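Local coordinates for histidinol dehydrogenase (Elizabethkingia anophelis NUHP1, PDB 6AN0) that catalyses the zinc-dependent, two-step oxidation of L-histidinol to L-histidine with NAD, the last step of histidine biosynthesis, at the interface of chains A and B. Residues are numbered along the deposited sequence; one frame, centred on the assembly and turned at random. Chains: chain A/B, Histidinol dehydrogenase.

The interface of chains A and B. Residues chain A 113, 117, 119-120, 395-397; chain B 100, 351, 367, 369.
The side-chain amide of A:Gln397 is gripped by two loop residues of chain B, B:Ser367 and B:Thr369. Its NE2 gives a hydrogen bond to the hydroxyl OG1 of B:Thr369 at 2.8 Å. That hydroxyl sits 19° out of the amide plane, and the bond is bent. The carbonyl OE1 accepts from OG of B:Ser367 at 2.9 Å, with the donor above the carbonyl plane. CG of A:Gln397 lies between its backbone N and carbonyl carbon (chi1 60°), and the extended chain beyond carries the amide to both hydroxyls. These bonds hold the amide in place across the contact, though hydroxyl partners do not by themselves decide its flip.

B:Ser367 also works through its backbone. Its carbonyl O accepts from OG1 of A:Thr113 at 2.8 Å, nearly along the C=O axis.

The packed part lies between B:Phe100, on helix 84-102, and strand 117-125 of chain A. CE1 of the phenyl ring meets CB of A:Cys119 at 3.6 Å and also touches the backbone of A:Trp120. The sulfur of A:Cys119 rests near the methyl CG2 of B:Thr369, at 3.9 Å.

The side around B:Ser351 is wetter and more polar. Its OG shares a hydrogen bond with OG1 of A:Thr395 at 2.8 Å, whose donor is not settled. Water 1 also joins the same OG to NE2 of A:Gln397, beside the direct bonds of both groups. A:Thr395 and B:Ser351 also form a parallel beta bridge, linking strands 391-399 and 351-354.

The patch recurs by two-fold symmetry. Its cross-chain bonds and beta bridge probably help join the subunits. Chain A may also steady the B:Ser367 loop, close in sequence to zinc ligand B:Asp364.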
ATOM      1  N   THR A 113     -15.566  19.472   9.537  1.00 23.38           N
ATOM      2  CA  THR A 113     -14.596  19.412  10.630  1.00 24.24           C
ATOM      3  C   THR A 113     -14.746  20.597  11.563  1.00 26.06           C
ATOM      4  O   THR A 113     -14.565  20.465  12.780  1.00 32.70           O
ATOM      5  CB  THR A 113     -13.171  19.331  10.074  1.00 32.26           C
ATOM      6  OG1 THR A 113     -12.946  20.414   9.162  1.00 24.21           O
ATOM      7  CG2 THR A 113     -12.983  18.024   9.326  1.00 28.02           C
ATOM      8  N   VAL A 117     -16.049  24.259   6.806  1.00 22.51           N
ATOM      9  CA  VAL A 117     -14.969  23.447   6.272  1.00 24.85           C
ATOM     10  C   VAL A 117     -15.519  22.042   6.098  1.00 30.54           C
ATOM     11  O   VAL A 117     -15.746  21.338   7.089  1.00 29.12           O
ATOM     12  CB  VAL A 117     -13.739  23.439   7.187  1.00 24.54           C
ATOM     13  CG1 VAL A 117     -12.645  22.570   6.581  1.00 24.86           C
ATOM     14  CG2 VAL A 117     -13.252  24.873   7.456  1.00 23.43           C
ATOM     15  N   CYS A 119     -14.914  18.276   4.343  1.00 18.81           N
ATOM     16  CA  CYS A 119     -13.886  17.375   3.827  1.00 19.09           C
ATOM     17  C   CYS A 119     -14.483  15.997   3.569  1.00 18.53           C
ATOM     18  O   CYS A 119     -15.348  15.537   4.309  1.00 20.08           O
ATOM     19  CB  CYS A 119     -12.706  17.212   4.808  1.00 23.41           C
ATOM     20  SG  CYS A 119     -11.921  18.746   5.362  1.00 28.76           S
ATOM     21  N   TRP A 120     -13.987  15.312   2.540  1.00 18.36           N
ATOM     22  CA  TRP A 120     -14.452  13.952   2.299  1.00 17.30           C
ATOM     23  C   TRP A 120     -13.447  13.249   1.408  1.00 19.89           C
ATOM     24  O   TRP A 120     -12.465  13.846   0.959  1.00 19.18           O
ATOM     25  CB  TRP A 120     -15.864  13.927   1.686  1.00 18.42           C
ATOM     26  CG  TRP A 120     -15.983  14.456   0.265  1.00 17.09           C
ATOM     27  CD1 TRP A 120     -15.974  13.724  -0.889  1.00 26.59           C
ATOM     28  CD2 TRP A 120     -16.166  15.824  -0.130  1.00 24.41           C
ATOM     29  NE1 TRP A 120     -16.129  14.552  -1.980  1.00 22.58           N
ATOM     30  CE2 TRP A 120     -16.255  15.844  -1.542  1.00 26.83           C
ATOM     31  CE3 TRP A 120     -16.268  17.030   0.570  1.00 27.39           C
ATOM     32  CZ2 TRP A 120     -16.420  17.028  -2.264  1.00 24.75           C
ATOM     33  CZ3 TRP A 120     -16.439  18.210  -0.154  1.00 27.23           C
ATOM     34  CH2 TRP A 120     -16.517  18.195  -1.555  1.00 25.80           C
ATOM     35  N   THR A 395      -8.730  12.870  -1.434  1.00 18.03           N
ATOM     36  CA  THR A 395      -9.388  13.730  -0.462  1.00 17.23           C
ATOM     37  C   THR A 395      -9.830  15.031  -1.126  1.00 16.97           C
ATOM     38  O   THR A 395      -9.158  15.547  -2.032  1.00 21.11           O
ATOM     39  CB  THR A 395      -8.487  14.022   0.739  1.00 23.98           C
ATOM     40  OG1 THR A 395      -7.242  14.544   0.279  1.00 24.16           O
ATOM     41  CG2 THR A 395      -8.229  12.729   1.520  1.00 22.77           C
ATOM     42  N   PHE A 396     -10.996  15.512  -0.696  1.00 17.16           N
ATOM     43  CA  PHE A 396     -11.632  16.714  -1.216  1.00 17.13           C
ATOM     44  C   PHE A 396     -11.911  17.653  -0.061  1.00 20.61           C
ATOM     45  O   PHE A 396     -12.322  17.209   1.019  1.00 18.42           O
ATOM     46  CB  PHE A 396     -12.970  16.396  -1.917  1.00 19.67           C
ATOM     47  CG  PHE A 396     -12.822  15.670  -3.230  1.00 19.91           C
ATOM     48  CD1 PHE A 396     -12.864  16.370  -4.426  1.00 23.88           C
ATOM     49  CD2 PHE A 396     -12.665  14.295  -3.268  1.00 19.01           C
ATOM     50  CE1 PHE A 396     -12.731  15.714  -5.637  1.00 27.26           C
ATOM     51  CE2 PHE A 396     -12.526  13.629  -4.486  1.00 21.46           C
ATOM     52  CZ  PHE A 396     -12.563  14.349  -5.667  1.00 20.90           C
ATOM     53  N   GLN A 397     -11.752  18.955  -0.289  1.00 19.06           N
ATOM     54  CA  GLN A 397     -12.283  19.885   0.698  1.00 21.50           C
ATOM     55  C   GLN A 397     -12.843  21.125   0.027  1.00 20.65           C
ATOM     56  O   GLN A 397     -12.326  21.594  -0.990  1.00 20.32           O
ATOM     57  CB  GLN A 397     -11.224  20.278   1.718  1.00 19.43           C
ATOM     58  CG  GLN A 397     -10.052  20.928   1.112  1.00 23.86           C
ATOM     59  CD  GLN A 397      -8.944  21.008   2.099  1.00 39.37           C
ATOM     60  OE1 GLN A 397      -8.786  22.023   2.784  1.00 33.88           O
ATOM     61  NE2 GLN A 397      -8.183  19.923   2.220  1.00 21.91           N
TER
ATOM     62  N   PHE B 100     -11.483  14.330  11.168  1.00 20.29           N
ATOM     63  CA  PHE B 100     -11.612  13.783   9.820  1.00 22.73           C
ATOM     64  C   PHE B 100     -11.062  12.365   9.728  1.00 24.12           C
ATOM     65  O   PHE B 100     -11.656  11.508   9.058  1.00 20.54           O
ATOM     66  CB  PHE B 100     -10.901  14.682   8.797  1.00 21.86           C
ATOM     67  CG  PHE B 100     -11.018  14.184   7.372  1.00 22.30           C
ATOM     68  CD1 PHE B 100     -12.260  14.111   6.756  1.00 23.95           C
ATOM     69  CD2 PHE B 100      -9.892  13.798   6.652  1.00 21.32           C
ATOM     70  CE1 PHE B 100     -12.397  13.662   5.441  1.00 24.32           C
ATOM     71  CE2 PHE B 100     -10.012  13.351   5.326  1.00 19.10           C
ATOM     72  CZ  PHE B 100     -11.266  13.285   4.717  1.00 24.04           C
ATOM     73  N   SER B 351      -4.943  15.411  -3.460  1.00 18.03           N
ATOM     74  CA  SER B 351      -5.942  16.131  -2.676  1.00 14.61           C
ATOM     75  C   SER B 351      -6.489  17.280  -3.515  1.00 23.66           C
ATOM     76  O   SER B 351      -5.737  17.904  -4.268  1.00 20.28           O
ATOM     77  CB  SER B 351      -5.335  16.647  -1.359  1.00 19.20           C
ATOM     78  OG  SER B 351      -6.354  17.044  -0.455  1.00 24.90           O
ATOM     79  N   SER B 367      -7.383  22.045   7.771  1.00 29.43           N
ATOM     80  CA  SER B 367      -8.741  21.655   7.374  1.00 25.46           C
ATOM     81  C   SER B 367      -9.118  20.280   7.914  1.00 28.16           C
ATOM     82  O   SER B 367     -10.292  20.033   8.231  1.00 27.89           O
ATOM     83  CB  SER B 367      -8.881  21.680   5.853  1.00 32.25           C
ATOM     84  OG  SER B 367      -8.193  20.591   5.255  1.00 35.62           O
ATOM     85  N   THR B 369      -7.742  17.257   6.318  1.00 19.87           N
ATOM     86  CA  THR B 369      -7.209  16.284   5.379  1.00 20.87           C
ATOM     87  C   THR B 369      -5.720  16.088   5.649  1.00 21.05           C
ATOM     88  O   THR B 369      -5.091  16.860   6.378  1.00 23.64           O
ATOM     89  CB  THR B 369      -7.419  16.750   3.939  1.00 23.62           C
ATOM     90  OG1 THR B 369      -6.768  18.019   3.751  1.00 27.81           O
ATOM     91  CG2 THR B 369      -8.910  16.915   3.643  1.00 25.97           C
TER
HETATM   92  O   HOH W   1      -8.556  18.340   0.044  1.00 29.72           O